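Local coordinates for protein ABC transporter (Caldanaerobius, PDB 4G68) that probably serves as the extracellular solute-binding protein of an ABC transporter, capturing sugars released from xylan for uptake, at residues E162-Y167 against A272-G277. Residues are numbered along the deposited sequence; the frame is centred on the assembly and turned at random.
Sequences ELFDKY and AAMYFG
Phe164 meets Ala273 and Met274 with the outer rim of its ring, at CE2 and CZ. CZ lies 3.8 Å from Met274 CG, and the sulfur sits beside the same rim: SD is 5.2 Å from the centroid of the Phe164 ring and 88° off its normal, an edge-on Met-aromatic contact. The two side chains run roughly perpendicular to each other, so the methionine passes across the tip of the ring. CE2 touches Ala273 through both its backbone and its methyl, at 3.7 Å from Ala273 O, which lies close to the ring plane, and 3.9 Å from Ala273 CB. Phe164 CG stands anti to its own carbonyl carbon (chi1 -85°), a setting that carries the ring end nearer to the strand than its CB direction alone would. The preceding residue, Leu163, sets off toward residues 272-277 and brings CD1 to 3.4 Å from Ala272 O, a van der Waals approach to a carbonyl. The contact is made by van der Waals packing, partly against carbonyl oxygens, and is modest, with 194 Å² buried over both sides.

Further residues pack around these groups. Phe185 of helix 175-187 packs edge-to-face with Phe164 and also touches Ala273, while Ile159 contacts both Phe164 and Met274. Asn160 ties the two segments together, its OD1 bonding to Leu163 N and its backbone to that of Ala273. An alanine at Phe164 would probably open a gap beside Met274 and Ala273, leaving the methionine sulfur without its aromatic neighbour and Phe185 without its ring partner.

The contact thus packs the short helix 161-166, which directly follows strand 144-160, against residues 272-274, which lead into that strand's antiparallel neighbour 274-278: a helix packed on the end of a sheet strand, within an alpha/beta lobe consistent with the periplasmic-binding-protein fold.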
ATOM      1  N   GLU C 162     -23.040   7.069   5.601  1.00 28.54           N
ATOM      2  CA  GLU C 162     -24.466   7.024   5.224  1.00 26.45           C
ATOM      3  C   GLU C 162     -25.045   5.662   5.587  1.00 29.62           C
ATOM      4  O   GLU C 162     -26.188   5.566   6.058  1.00 28.01           O
ATOM      5  CB  GLU C 162     -24.664   7.264   3.744  1.00 30.27           C
ATOM      6  CG  GLU C 162     -26.153   7.301   3.356  1.00 29.39           C
ATOM      7  CD  GLU C 162     -26.343   7.584   1.878  1.00 34.99           C
ATOM      8  OE1 GLU C 162     -26.571   8.767   1.538  1.00 36.04           O
ATOM      9  OE2 GLU C 162     -26.254   6.629   1.067  1.00 30.88           O
ATOM     10  N   LEU C 163     -24.246   4.608   5.394  1.00 26.97           N
ATOM     11  CA  LEU C 163     -24.739   3.247   5.656  1.00 27.79           C
ATOM     12  C   LEU C 163     -24.848   3.020   7.164  1.00 28.76           C
ATOM     13  O   LEU C 163     -25.837   2.411   7.637  1.00 29.23           O
ATOM     14  CB  LEU C 163     -23.886   2.166   4.938  1.00 24.53           C
ATOM     15  CG  LEU C 163     -24.283   1.961   3.434  1.00 24.87           C
ATOM     16  CD1 LEU C 163     -23.355   1.065   2.636  1.00 22.31           C
ATOM     17  CD2 LEU C 163     -25.710   1.469   3.253  1.00 23.87           C
ATOM     18  N   PHE C 164     -23.855   3.516   7.903  1.00 26.53           N
ATOM     19  CA  PHE C 164     -23.853   3.388   9.373  1.00 24.81           C
ATOM     20  C   PHE C 164     -25.094   4.140   9.945  1.00 26.50           C
ATOM     21  O   PHE C 164     -25.840   3.571  10.785  1.00 24.65           O
ATOM     22  CB  PHE C 164     -22.492   3.848   9.998  1.00 24.96           C
ATOM     23  CG  PHE C 164     -21.433   2.770  10.031  1.00 24.50           C
ATOM     24  CD1 PHE C 164     -21.108   2.114  11.230  1.00 24.24           C
ATOM     25  CD2 PHE C 164     -20.767   2.382   8.871  1.00 25.22           C
ATOM     26  CE1 PHE C 164     -20.153   1.090  11.264  1.00 25.39           C
ATOM     27  CE2 PHE C 164     -19.803   1.379   8.897  1.00 27.02           C
ATOM     28  CZ  PHE C 164     -19.489   0.724  10.093  1.00 28.32           C
ATOM     29  N   ASP C 165     -25.334   5.357   9.449  1.00 23.58           N
ATOM     30  CA  ASP C 165     -26.448   6.218   9.921  1.00 28.50           C
ATOM     31  C   ASP C 165     -27.800   5.549   9.617  1.00 29.93           C
ATOM     32  O   ASP C 165     -28.676   5.369  10.533  1.00 29.08           O
ATOM     33  CB  ASP C 165     -26.388   7.621   9.280  1.00 31.39           C
ATOM     34  CG  ASP C 165     -25.291   8.532   9.880  1.00 35.51           C
ATOM     35  OD1 ASP C 165     -24.542   8.109  10.796  1.00 38.80           O
ATOM     36  OD2 ASP C 165     -25.172   9.699   9.401  1.00 44.15           O
ATOM     37  N   LYS C 166     -27.972   5.135   8.349  1.00 28.53           N
ATOM     38  CA  LYS C 166     -29.192   4.435   7.907  1.00 26.81           C
ATOM     39  C   LYS C 166     -29.581   3.240   8.796  1.00 30.01           C
ATOM     40  O   LYS C 166     -30.779   2.985   9.051  1.00 26.12           O
ATOM     41  CB  LYS C 166     -29.039   3.958   6.470  1.00 29.21           C
ATOM     42  CG  LYS C 166     -30.327   3.374   5.909  1.00 30.77           C
ATOM     43  CD  LYS C 166     -30.148   2.936   4.462  1.00 33.19           C
ATOM     44  CE  LYS C 166     -31.410   2.274   3.959  1.00 36.01           C
ATOM     45  NZ  LYS C 166     -31.168   1.538   2.675  1.00 38.76           N
ATOM     46  N   TYR C 167     -28.580   2.469   9.227  1.00 27.14           N
ATOM     47  CA  TYR C 167     -28.835   1.320  10.105  1.00 30.53           C
ATOM     48  C   TYR C 167     -28.540   1.529  11.562  1.00 27.11           C
ATOM     49  O   TYR C 167     -28.571   0.571  12.315  1.00 32.72           O
ATOM     50  CB  TYR C 167     -28.096   0.106   9.593  1.00 30.67           C
ATOM     51  CG  TYR C 167     -28.595  -0.236   8.234  1.00 34.84           C
ATOM     52  CD1 TYR C 167     -29.748  -0.992   8.077  1.00 35.10           C
ATOM     53  CD2 TYR C 167     -27.954   0.264   7.095  1.00 35.80           C
ATOM     54  CE1 TYR C 167     -30.237  -1.285   6.809  1.00 37.41           C
ATOM     55  CE2 TYR C 167     -28.425  -0.019   5.823  1.00 35.35           C
ATOM     56  CZ  TYR C 167     -29.559  -0.794   5.670  1.00 36.43           C
ATOM     57  OH  TYR C 167     -29.995  -1.070   4.383  1.00 32.83           O
ATOM     58  N   ALA C 272     -21.146  -1.647   0.228  1.00 27.47           N
ATOM     59  CA  ALA C 272     -20.613  -2.252   1.486  1.00 26.58           C
ATOM     60  C   ALA C 272     -20.435  -1.194   2.549  1.00 24.34           C
ATOM     61  O   ALA C 272     -20.115  -0.026   2.200  1.00 21.45           O
ATOM     62  CB  ALA C 272     -19.295  -2.965   1.228  1.00 30.67           C
ATOM     63  N   ALA C 273     -20.664  -1.588   3.823  1.00 20.11           N
ATOM     64  CA  ALA C 273     -20.427  -0.686   5.022  1.00 22.61           C
ATOM     65  C   ALA C 273     -18.992  -0.152   5.113  1.00 23.70           C
ATOM     66  O   ALA C 273     -18.820   1.076   5.322  1.00 21.82           O
ATOM     67  CB  ALA C 273     -20.743  -1.425   6.326  1.00 22.56           C
ATOM     68  N   MET C 274     -18.003  -1.086   4.996  1.00 19.25           N
ATOM     69  CA  MET C 274     -16.574  -0.880   5.223  1.00 16.70           C
ATOM     70  C   MET C 274     -15.640  -1.468   4.157  1.00 16.84           C
ATOM     71  O   MET C 274     -16.056  -2.241   3.289  1.00 15.44           O
ATOM     72  CB  MET C 274     -16.099  -1.363   6.648  1.00 19.66           C
ATOM     73  CG  MET C 274     -17.011  -0.994   7.829  1.00 19.36           C
ATOM     74  SD  MET C 274     -16.650  -1.765   9.435  1.00 14.18           S
ATOM     75  CE  MET C 274     -15.368  -0.710  10.099  1.00 23.05           C
ATOM     76  N   TYR C 275     -14.406  -0.920   4.136  1.00 18.47           N
ATOM     77  CA  TYR C 275     -13.271  -1.410   3.307  1.00 20.77           C
ATOM     78  C   TYR C 275     -12.070  -1.157   4.129  1.00 23.23           C
ATOM     79  O   TYR C 275     -11.958  -0.080   4.762  1.00 21.05           O
ATOM     80  CB  TYR C 275     -13.104  -0.532   2.166  1.00 20.08           C
ATOM     81  CG  TYR C 275     -12.087  -0.883   1.166  1.00 24.88           C
ATOM     82  CD1 TYR C 275     -12.447  -1.575   0.001  1.00 24.95           C
ATOM     83  CD2 TYR C 275     -10.754  -0.407   1.284  1.00 21.46           C
ATOM     84  CE1 TYR C 275     -11.501  -1.874  -0.967  1.00 24.81           C
ATOM     85  CE2 TYR C 275      -9.817  -0.713   0.307  1.00 22.50           C
ATOM     86  CZ  TYR C 275     -10.179  -1.438  -0.814  1.00 23.24           C
ATOM     87  OH  TYR C 275      -9.208  -1.756  -1.773  1.00 19.12           O
ATOM     88  N   PHE C 276     -11.126  -2.092   4.065  1.00 20.96           N
ATOM     89  CA  PHE C 276      -9.894  -1.840   4.731  1.00 19.90           C
ATOM     90  C   PHE C 276      -8.682  -2.017   3.822  1.00 20.93           C
ATOM     91  O   PHE C 276      -8.535  -2.996   3.135  1.00 17.79           O
ATOM     92  CB  PHE C 276      -9.779  -2.722   5.977  1.00 21.42           C
ATOM     93  CG  PHE C 276      -8.475  -2.586   6.657  1.00 21.77           C
ATOM     94  CD1 PHE C 276      -8.238  -1.515   7.501  1.00 21.93           C
ATOM     95  CD2 PHE C 276      -7.449  -3.507   6.420  1.00 22.49           C
ATOM     96  CE1 PHE C 276      -7.011  -1.329   8.099  1.00 18.49           C
ATOM     97  CE2 PHE C 276      -6.207  -3.310   7.002  1.00 19.55           C
ATOM     98  CZ  PHE C 276      -6.001  -2.253   7.841  1.00 21.35           C
ATOM     99  N   GLY C 277      -7.807  -1.032   3.810  1.00 16.06           N
ATOM    100  CA  GLY C 277      -6.687  -1.272   2.964  1.00 20.40           C
ATOM    101  C   GLY C 277      -5.743  -0.140   3.021  1.00 17.21           C
ATOM    102  O   GLY C 277      -5.589   0.512   4.075  1.00 19.76           O
TER